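Thioesterase superfamily protein (PDB 2GF6) is a putative thioesterase of the 4-hydroxybenzoyl-CoA thioesterase family that binds coenzyme A and probably hydrolyses acyl-CoA thioesters. Local coordinates at the interface of chains A and B. Numbering follows the deposited sequence. Chains: chain A/B, Conserved hypothetical protein.

The interface of chains A and B. Residues chain A 30, 34, 50-51; chain B 15, 73.
B:Ile15 reaches chain A with both of its branches, a worked example of how one beta-branched residue can join two separate segments of a partner. The CG2 methyl of B:Ile15 points at the helix of chain A, where it lies 3.7 Å from the phenol oxygen OH of A:Tyr30 and 3.8 Å from the methyl CG2 of A:Thr34, both side chains crossing that of B:Ile15 at about a right angle. The CG1 branch of B:Ile15 crosses the ring of A:Pro50 obliquely, CG1 lying 3.9 Å from the ring carbon CG of A:Pro50; CB of B:Ile15, 3.9 Å from CD of A:Pro50, shares this contact. That division follows from chi1 of -175°, which sets CG1 opposite the backbone N and leaves CG2 between N and the carbonyl carbon. With chi1 at -54°, OG1 of A:Thr34 donates a hydrogen bond to the carbonyl O of A:Tyr30 (2.6 Å), tilted 25° from the carbonyl plane, and sits 3.4 Å above the centre of the tyrosine ring, while CG2 lies anti to the backbone N and faces chain B. With an alanine in place of A:Thr34, the carbonyl of A:Tyr30 would lose this hydroxyl partner and the B:Ile15 methyl would probably be left with a gap beside it. Farther along, A:Ile51 and B:Leu73 meet at a slant through methyl groups, CD1 of A:Ile51 standing 3.9 Å from CD2 of B:Leu73. A:Pro50, after a cis peptide bond, ends the loop before strand 51-53, which A:Ile51 begins, whereas A:Tyr30 and A:Thr34 lie one turn apart on helix 26-45, the long central helix of the hot-dog fold. Chain B answers with 3-10 helix 15-17 and the B:Leu73 loop, in a two-fold symmetric interface whose biological role the structure alone does not show.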
loop_
_atom_site.group_PDB
_atom_site.type_symbol
_atom_site.label_atom_id
_atom_site.label_comp_id
_atom_site.label_asym_id
_atom_site.label_seq_id
_atom_site.Cartn_x
_atom_site.Cartn_y
_atom_site.Cartn_z
ATOM N N TYR A 30 -6.681 6.667 -4.913
ATOM C CA TYR A 30 -7.584 5.518 -4.845
ATOM C C TYR A 30 -8.171 5.400 -3.465
ATOM O O TYR A 30 -9.321 5.019 -3.309
ATOM C CB TYR A 30 -6.814 4.239 -5.191
ATOM C CG TYR A 30 -7.586 2.903 -5.092
ATOM C CD1 TYR A 30 -8.393 2.456 -6.133
ATOM C CD2 TYR A 30 -7.464 2.089 -3.980
ATOM C CE1 TYR A 30 -9.083 1.250 -6.041
ATOM C CE2 TYR A 30 -8.152 0.900 -3.873
ATOM C CZ TYR A 30 -8.948 0.472 -4.904
ATOM O OH TYR A 30 -9.607 -0.764 -4.820
ATOM N N THR A 34 -12.243 5.758 -3.547
ATOM C CA THR A 34 -12.902 4.554 -2.990
ATOM C C THR A 34 -13.746 4.895 -1.760
ATOM O O THR A 34 -14.902 4.530 -1.672
ATOM C CB THR A 34 -11.850 3.464 -2.662
ATOM O OG1 THR A 34 -11.088 3.236 -3.838
ATOM C CG2 THR A 34 -12.516 2.122 -2.234
ATOM N N PRO A 50 -17.026 -2.735 -2.656
ATOM C CA PRO A 50 -17.387 -3.165 -4.021
ATOM C C PRO A 50 -17.915 -4.599 -4.102
ATOM O O PRO A 50 -18.313 -5.047 -5.176
ATOM C CB PRO A 50 -16.066 -3.007 -4.792
ATOM C CG PRO A 50 -14.987 -3.097 -3.733
ATOM C CD PRO A 50 -15.628 -3.087 -2.364
ATOM N N ILE A 51 -17.950 -5.298 -2.957
ATOM C CA ILE A 51 -18.509 -6.625 -2.892
ATOM C C ILE A 51 -19.893 -6.495 -2.264
ATOM O O ILE A 51 -20.031 -6.257 -1.058
ATOM C CB ILE A 51 -17.604 -7.578 -2.074
ATOM C CG1 ILE A 51 -16.254 -7.750 -2.801
ATOM C CG2 ILE A 51 -18.297 -8.870 -1.822
ATOM C CD1 ILE A 51 -15.256 -8.649 -2.075
ATOM N N ILE B 15 -11.798 -2.151 1.150
ATOM C CA ILE B 15 -11.316 -3.130 0.154
ATOM C C ILE B 15 -9.794 -3.167 0.168
ATOM O O ILE B 15 -9.173 -4.221 0.087
ATOM C CB ILE B 15 -11.905 -2.843 -1.271
ATOM C CG1 ILE B 15 -11.496 -3.928 -2.274
ATOM C CG2 ILE B 15 -11.530 -1.488 -1.780
ATOM C CD1 ILE B 15 -12.059 -5.289 -1.961
ATOM N N LEU B 73 -13.556 -7.683 5.490
ATOM C CA LEU B 73 -14.085 -6.465 4.847
ATOM C C LEU B 73 -15.378 -6.026 5.488
ATOM O O LEU B 73 -16.279 -6.840 5.687
ATOM C CB LEU B 73 -14.342 -6.766 3.374
ATOM C CG LEU B 73 -14.930 -5.717 2.447
ATOM C CD1 LEU B 73 -13.998 -4.546 2.245
ATOM C CD2 LEU B 73 -15.189 -6.383 1.124
#